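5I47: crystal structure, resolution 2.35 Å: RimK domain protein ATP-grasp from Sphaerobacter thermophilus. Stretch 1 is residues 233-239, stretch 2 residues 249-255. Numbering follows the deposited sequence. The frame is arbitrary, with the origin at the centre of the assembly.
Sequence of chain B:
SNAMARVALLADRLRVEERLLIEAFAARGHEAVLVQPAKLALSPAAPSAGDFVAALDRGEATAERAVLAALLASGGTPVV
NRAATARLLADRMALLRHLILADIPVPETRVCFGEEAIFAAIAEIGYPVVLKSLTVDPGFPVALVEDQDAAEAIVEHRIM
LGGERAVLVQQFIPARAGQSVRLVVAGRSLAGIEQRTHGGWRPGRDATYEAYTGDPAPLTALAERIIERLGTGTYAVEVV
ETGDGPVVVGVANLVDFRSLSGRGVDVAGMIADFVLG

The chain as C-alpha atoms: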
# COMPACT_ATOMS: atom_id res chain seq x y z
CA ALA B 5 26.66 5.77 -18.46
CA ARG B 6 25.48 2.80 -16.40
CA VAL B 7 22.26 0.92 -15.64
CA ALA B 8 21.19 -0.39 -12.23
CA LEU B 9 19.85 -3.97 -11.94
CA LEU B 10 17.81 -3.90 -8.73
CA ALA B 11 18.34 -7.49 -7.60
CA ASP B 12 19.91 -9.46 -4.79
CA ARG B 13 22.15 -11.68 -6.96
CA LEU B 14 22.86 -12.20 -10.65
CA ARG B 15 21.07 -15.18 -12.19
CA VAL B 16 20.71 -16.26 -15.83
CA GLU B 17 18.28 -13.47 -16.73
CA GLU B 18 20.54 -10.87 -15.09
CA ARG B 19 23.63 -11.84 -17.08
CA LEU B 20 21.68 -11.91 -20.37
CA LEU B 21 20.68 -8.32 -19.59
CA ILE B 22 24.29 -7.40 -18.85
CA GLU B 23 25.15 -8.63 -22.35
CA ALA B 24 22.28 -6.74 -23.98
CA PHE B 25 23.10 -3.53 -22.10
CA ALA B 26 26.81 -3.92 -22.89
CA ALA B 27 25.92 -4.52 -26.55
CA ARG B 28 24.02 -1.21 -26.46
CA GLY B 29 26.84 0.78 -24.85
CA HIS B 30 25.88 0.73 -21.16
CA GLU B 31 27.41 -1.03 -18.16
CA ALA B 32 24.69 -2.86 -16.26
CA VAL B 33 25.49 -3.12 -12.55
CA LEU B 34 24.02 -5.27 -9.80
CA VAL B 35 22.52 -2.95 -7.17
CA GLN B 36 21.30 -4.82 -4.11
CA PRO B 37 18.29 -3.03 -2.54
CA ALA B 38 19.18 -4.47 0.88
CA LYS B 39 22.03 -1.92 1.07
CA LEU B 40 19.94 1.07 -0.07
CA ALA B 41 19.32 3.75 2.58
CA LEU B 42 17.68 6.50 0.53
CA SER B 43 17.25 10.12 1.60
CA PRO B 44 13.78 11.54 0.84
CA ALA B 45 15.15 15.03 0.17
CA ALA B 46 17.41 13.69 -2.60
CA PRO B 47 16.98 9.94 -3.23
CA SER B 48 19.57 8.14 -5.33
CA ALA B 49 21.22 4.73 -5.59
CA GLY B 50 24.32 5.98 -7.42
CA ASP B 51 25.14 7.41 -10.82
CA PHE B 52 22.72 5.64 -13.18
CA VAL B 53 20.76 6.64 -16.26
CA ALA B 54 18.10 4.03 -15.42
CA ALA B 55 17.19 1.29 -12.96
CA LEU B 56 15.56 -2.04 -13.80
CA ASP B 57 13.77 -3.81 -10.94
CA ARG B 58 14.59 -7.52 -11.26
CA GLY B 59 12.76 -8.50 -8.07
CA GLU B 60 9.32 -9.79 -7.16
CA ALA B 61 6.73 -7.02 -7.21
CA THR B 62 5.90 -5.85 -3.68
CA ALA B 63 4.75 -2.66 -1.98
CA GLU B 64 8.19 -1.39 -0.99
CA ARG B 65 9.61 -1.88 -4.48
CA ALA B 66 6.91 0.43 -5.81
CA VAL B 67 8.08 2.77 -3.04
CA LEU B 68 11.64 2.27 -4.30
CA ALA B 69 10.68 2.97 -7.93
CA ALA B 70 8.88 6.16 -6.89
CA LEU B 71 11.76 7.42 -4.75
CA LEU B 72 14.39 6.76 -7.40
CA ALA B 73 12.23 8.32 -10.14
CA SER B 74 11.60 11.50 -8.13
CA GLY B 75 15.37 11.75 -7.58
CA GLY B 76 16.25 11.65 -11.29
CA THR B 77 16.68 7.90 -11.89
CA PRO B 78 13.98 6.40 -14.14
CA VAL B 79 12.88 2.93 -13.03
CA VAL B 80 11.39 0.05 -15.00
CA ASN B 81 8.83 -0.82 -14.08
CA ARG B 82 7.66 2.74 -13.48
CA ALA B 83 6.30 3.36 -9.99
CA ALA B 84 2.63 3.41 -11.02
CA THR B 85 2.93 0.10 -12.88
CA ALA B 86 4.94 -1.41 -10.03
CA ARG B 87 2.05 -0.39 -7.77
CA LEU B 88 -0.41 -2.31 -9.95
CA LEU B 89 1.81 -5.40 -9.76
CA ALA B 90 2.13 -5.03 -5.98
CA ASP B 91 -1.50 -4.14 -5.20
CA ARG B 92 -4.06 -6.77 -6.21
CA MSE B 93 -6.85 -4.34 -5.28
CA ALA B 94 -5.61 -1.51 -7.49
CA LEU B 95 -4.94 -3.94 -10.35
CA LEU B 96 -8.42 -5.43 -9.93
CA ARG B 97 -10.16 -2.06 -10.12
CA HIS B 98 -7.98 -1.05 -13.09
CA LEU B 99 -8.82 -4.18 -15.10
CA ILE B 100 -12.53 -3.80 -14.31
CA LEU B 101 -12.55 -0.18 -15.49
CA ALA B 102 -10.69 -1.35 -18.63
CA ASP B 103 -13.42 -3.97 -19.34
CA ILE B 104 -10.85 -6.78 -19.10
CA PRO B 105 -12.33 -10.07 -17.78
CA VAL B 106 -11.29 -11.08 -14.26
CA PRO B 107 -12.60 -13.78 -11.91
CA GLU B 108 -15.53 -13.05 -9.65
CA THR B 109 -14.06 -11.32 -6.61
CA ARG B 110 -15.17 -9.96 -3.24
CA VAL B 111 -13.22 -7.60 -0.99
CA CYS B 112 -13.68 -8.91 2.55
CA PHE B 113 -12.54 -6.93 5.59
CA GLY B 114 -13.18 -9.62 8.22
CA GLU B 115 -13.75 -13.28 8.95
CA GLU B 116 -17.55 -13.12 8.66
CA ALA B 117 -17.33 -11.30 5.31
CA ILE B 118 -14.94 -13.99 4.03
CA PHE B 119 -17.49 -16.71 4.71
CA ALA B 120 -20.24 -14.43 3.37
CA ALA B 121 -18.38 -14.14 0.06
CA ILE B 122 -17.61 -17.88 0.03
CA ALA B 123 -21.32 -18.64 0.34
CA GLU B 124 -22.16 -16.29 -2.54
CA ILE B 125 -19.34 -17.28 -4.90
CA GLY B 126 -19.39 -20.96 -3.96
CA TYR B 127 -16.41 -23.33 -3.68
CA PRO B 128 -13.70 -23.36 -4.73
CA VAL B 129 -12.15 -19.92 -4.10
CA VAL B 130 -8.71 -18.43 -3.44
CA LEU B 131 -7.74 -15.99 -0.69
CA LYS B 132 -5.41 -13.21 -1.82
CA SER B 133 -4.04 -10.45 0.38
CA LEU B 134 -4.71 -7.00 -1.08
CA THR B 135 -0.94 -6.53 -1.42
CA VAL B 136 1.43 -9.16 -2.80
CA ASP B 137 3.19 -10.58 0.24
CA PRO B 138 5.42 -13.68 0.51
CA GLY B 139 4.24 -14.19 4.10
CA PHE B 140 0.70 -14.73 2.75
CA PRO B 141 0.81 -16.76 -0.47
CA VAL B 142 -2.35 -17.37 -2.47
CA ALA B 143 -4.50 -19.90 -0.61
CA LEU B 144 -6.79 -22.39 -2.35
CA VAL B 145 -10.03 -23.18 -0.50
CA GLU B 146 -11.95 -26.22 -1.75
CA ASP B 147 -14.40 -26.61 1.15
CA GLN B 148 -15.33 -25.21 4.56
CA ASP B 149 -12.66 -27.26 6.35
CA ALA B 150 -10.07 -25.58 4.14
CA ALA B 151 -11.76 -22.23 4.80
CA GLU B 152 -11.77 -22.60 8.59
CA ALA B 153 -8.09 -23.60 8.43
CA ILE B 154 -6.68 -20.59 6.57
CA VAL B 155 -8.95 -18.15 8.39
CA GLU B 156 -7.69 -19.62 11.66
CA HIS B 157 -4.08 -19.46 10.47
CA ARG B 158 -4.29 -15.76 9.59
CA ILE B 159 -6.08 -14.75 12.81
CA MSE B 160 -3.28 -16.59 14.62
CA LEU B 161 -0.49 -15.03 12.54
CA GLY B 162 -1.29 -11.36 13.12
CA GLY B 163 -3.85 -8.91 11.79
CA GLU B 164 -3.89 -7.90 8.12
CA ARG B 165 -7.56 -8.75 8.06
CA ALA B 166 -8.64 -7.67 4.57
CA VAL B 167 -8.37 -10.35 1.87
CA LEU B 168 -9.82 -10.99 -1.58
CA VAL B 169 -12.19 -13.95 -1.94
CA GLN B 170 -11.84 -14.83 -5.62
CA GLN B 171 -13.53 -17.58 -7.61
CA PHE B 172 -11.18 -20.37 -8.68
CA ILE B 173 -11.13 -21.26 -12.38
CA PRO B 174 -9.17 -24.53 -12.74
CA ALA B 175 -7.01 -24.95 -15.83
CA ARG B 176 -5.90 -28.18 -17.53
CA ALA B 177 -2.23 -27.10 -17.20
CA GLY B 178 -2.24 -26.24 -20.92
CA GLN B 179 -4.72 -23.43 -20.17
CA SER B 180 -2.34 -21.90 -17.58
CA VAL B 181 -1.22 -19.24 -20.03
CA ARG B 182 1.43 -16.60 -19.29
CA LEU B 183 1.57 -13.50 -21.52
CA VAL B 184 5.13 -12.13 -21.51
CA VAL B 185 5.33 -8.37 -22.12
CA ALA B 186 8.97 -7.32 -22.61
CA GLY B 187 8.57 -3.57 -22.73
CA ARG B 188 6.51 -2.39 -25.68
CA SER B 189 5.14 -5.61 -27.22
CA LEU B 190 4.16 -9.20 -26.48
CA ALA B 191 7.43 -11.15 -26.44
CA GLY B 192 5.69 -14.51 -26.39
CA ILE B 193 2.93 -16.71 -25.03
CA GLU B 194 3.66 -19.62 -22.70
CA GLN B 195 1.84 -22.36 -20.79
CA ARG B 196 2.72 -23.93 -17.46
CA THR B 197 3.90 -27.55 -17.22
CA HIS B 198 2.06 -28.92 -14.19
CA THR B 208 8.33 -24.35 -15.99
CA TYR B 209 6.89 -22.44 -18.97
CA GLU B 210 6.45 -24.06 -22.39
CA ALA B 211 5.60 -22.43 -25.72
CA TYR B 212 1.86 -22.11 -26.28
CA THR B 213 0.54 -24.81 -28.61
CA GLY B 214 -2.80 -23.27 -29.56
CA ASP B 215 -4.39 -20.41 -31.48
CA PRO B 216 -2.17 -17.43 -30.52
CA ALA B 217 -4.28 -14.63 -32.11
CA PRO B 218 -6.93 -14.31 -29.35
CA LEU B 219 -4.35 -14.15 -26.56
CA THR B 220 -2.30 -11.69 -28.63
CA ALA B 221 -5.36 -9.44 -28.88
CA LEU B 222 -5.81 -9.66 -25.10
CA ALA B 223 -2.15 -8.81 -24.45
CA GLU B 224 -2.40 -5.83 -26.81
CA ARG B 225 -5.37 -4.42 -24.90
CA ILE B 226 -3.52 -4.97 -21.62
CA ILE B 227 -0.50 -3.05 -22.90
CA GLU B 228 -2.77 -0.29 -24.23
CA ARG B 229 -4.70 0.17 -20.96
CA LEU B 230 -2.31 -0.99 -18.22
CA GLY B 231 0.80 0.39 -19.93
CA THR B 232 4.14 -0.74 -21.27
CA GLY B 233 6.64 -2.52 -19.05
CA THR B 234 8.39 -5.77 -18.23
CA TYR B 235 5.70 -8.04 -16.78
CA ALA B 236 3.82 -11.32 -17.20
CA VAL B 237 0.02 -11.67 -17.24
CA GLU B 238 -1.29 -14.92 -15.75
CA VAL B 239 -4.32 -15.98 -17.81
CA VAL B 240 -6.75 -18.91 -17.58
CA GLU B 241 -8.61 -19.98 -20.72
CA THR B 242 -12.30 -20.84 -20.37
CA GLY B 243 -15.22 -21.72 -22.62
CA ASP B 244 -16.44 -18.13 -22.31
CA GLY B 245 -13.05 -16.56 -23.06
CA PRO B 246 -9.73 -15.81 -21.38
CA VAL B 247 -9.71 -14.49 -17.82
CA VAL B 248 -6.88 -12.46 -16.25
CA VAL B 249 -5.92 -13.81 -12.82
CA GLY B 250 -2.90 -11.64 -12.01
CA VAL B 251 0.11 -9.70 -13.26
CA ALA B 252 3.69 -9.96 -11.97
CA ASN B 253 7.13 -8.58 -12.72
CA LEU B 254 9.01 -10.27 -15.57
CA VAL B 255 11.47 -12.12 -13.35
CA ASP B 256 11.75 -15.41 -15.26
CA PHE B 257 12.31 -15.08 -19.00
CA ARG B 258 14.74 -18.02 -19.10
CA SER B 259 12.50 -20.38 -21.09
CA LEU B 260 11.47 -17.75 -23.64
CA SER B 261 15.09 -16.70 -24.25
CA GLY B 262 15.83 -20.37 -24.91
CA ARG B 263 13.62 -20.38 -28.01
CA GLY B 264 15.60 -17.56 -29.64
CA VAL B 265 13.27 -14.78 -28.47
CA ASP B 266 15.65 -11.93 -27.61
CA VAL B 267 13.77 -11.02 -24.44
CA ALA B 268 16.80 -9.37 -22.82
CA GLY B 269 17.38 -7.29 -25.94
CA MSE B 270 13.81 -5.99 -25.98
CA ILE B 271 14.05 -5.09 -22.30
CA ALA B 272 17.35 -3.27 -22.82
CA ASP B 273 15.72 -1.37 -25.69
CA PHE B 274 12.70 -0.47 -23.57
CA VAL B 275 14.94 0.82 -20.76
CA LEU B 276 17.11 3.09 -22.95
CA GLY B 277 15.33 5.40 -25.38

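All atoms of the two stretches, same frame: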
# COMPACT_ATOMS: atom_id res chain seq x y z
N GLY B 233 5.77 -2.12 -20.14
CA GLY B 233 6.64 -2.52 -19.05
C GLY B 233 7.15 -3.93 -19.26
O GLY B 233 6.92 -4.55 -20.29
N THR B 234 7.86 -4.41 -18.24
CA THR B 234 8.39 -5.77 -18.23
C THR B 234 7.58 -6.56 -17.20
O THR B 234 7.84 -6.48 -16.00
CB THR B 234 9.88 -5.78 -17.90
OG1 THR B 234 10.12 -4.97 -16.75
CG2 THR B 234 10.67 -5.21 -19.06
N TYR B 235 6.59 -7.32 -17.68
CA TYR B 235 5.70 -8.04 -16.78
C TYR B 235 5.11 -9.25 -17.49
O TYR B 235 5.25 -9.42 -18.70
CB TYR B 235 4.59 -7.12 -16.22
CG TYR B 235 3.72 -6.41 -17.24
CD1 TYR B 235 2.64 -7.05 -17.85
CD2 TYR B 235 3.95 -5.07 -17.57
CE1 TYR B 235 1.83 -6.39 -18.76
CE2 TYR B 235 3.15 -4.41 -18.48
CZ TYR B 235 2.09 -5.07 -19.07
OH TYR B 235 1.28 -4.40 -19.98
N ALA B 236 4.43 -10.09 -16.71
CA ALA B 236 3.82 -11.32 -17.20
C ALA B 236 2.40 -11.43 -16.68
O ALA B 236 2.18 -11.38 -15.46
CB ALA B 236 4.64 -12.54 -16.76
N VAL B 237 1.44 -11.58 -17.58
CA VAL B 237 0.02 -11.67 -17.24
C VAL B 237 -0.35 -13.15 -17.12
O VAL B 237 -0.25 -13.90 -18.10
CB VAL B 237 -0.86 -10.96 -18.27
CG1 VAL B 237 -2.29 -10.88 -17.79
CG2 VAL B 237 -0.31 -9.57 -18.59
N GLU B 238 -0.79 -13.57 -15.94
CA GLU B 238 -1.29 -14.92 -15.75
C GLU B 238 -2.73 -14.99 -16.23
O GLU B 238 -3.59 -14.24 -15.75
CB GLU B 238 -1.18 -15.35 -14.29
N VAL B 239 -3.01 -15.87 -17.19
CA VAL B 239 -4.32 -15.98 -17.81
C VAL B 239 -4.80 -17.42 -17.71
O VAL B 239 -4.00 -18.36 -17.74
CB VAL B 239 -4.31 -15.51 -19.29
CG1 VAL B 239 -5.73 -15.32 -19.81
CG2 VAL B 239 -3.51 -14.22 -19.43
N VAL B 249 -5.95 -13.44 -14.23
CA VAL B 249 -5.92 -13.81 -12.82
C VAL B 249 -4.94 -12.94 -12.04
O VAL B 249 -5.16 -12.67 -10.85
CB VAL B 249 -5.59 -15.30 -12.66
CG1 VAL B 249 -5.78 -15.74 -11.22
CG2 VAL B 249 -6.46 -16.14 -13.57
N GLY B 250 -3.87 -12.50 -12.69
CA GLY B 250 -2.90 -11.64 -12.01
C GLY B 250 -1.85 -11.15 -12.99
O GLY B 250 -1.79 -11.58 -14.15
N VAL B 251 -1.03 -10.22 -12.51
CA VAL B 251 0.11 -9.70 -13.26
C VAL B 251 1.30 -9.60 -12.31
O VAL B 251 1.14 -9.20 -11.15
CB VAL B 251 -0.19 -8.33 -13.92
CG1 VAL B 251 0.86 -8.00 -14.96
CG2 VAL B 251 -1.58 -8.31 -14.55
N ALA B 252 2.48 -9.97 -12.79
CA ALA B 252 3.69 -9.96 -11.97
C ALA B 252 4.84 -9.38 -12.77
O ALA B 252 4.76 -9.22 -13.99
CB ALA B 252 4.05 -11.37 -11.47
N ASN B 253 5.93 -9.07 -12.07
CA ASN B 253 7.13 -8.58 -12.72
C ASN B 253 7.77 -9.69 -13.55
O ASN B 253 7.74 -10.86 -13.18
CB ASN B 253 8.13 -8.05 -11.69
CG ASN B 253 9.24 -7.22 -12.33
OD1 ASN B 253 9.07 -6.68 -13.41
ND2 ASN B 253 10.37 -7.13 -11.64
N LEU B 254 8.36 -9.30 -14.69
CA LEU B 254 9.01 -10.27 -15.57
C LEU B 254 10.35 -10.67 -14.95
O LEU B 254 11.41 -10.13 -15.27
CB LEU B 254 9.19 -9.70 -16.97
CG LEU B 254 9.73 -10.70 -18.00
CD1 LEU B 254 8.77 -11.87 -18.15
CD2 LEU B 254 9.98 -10.03 -19.34
N VAL B 255 10.28 -11.63 -14.03
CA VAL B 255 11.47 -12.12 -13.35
C VAL B 255 12.10 -13.28 -14.10
O VAL B 255 13.32 -13.33 -14.29
CB VAL B 255 11.13 -12.50 -11.89
CG1 VAL B 255 12.32 -13.14 -11.22
CG2 VAL B 255 10.66 -11.28 -11.11

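The two stretches contribute neighbouring antiparallel strands, their directions 158° apart and their axes approaching to 4.6 Å. Reciprocal hydrogen bonds join two alanines: Ala 236 N donates to Ala 252 O (2.9 Å) and Ala 252 N to Ala 236 O (3.0 Å). The ladder continues from Glu 238 N to Gly 250 O and from Val 249 N to Glu 238 O, both 2.9 Å. Beyond the strand, Leu 254 N reaches Thr 234 O at 3.2 Å. Between Ala 236 and Glu 238, Val 237 pairs with Val 251 without hydrogen bonds, Val 251 CA lying 3.5 Å from Ala 236 O in a CA-H...O contact.

This pair also shares a face, with Val 237 CG2 4.1 Å from Val 251 CG1. Val 251 CG1 also packs 3.5 Å from Tyr 235 CD1, so branched aliphatic and aromatic carbons fill a buried apolar patch. The small Ala 236 and Ala 252 point to the other face with Glu 238, partly exposed and modelled only to CB. Leu 254 points toward the first stretch, and its CD1 lies 4.4 Å from Ala 236 CB. Asn 253 starts away but bends back, bringing OD1 within 2.9 Å of Thr 234 O, a close approach of two acceptors, not a hydrogen bond. The contact buries 487 Å² in total.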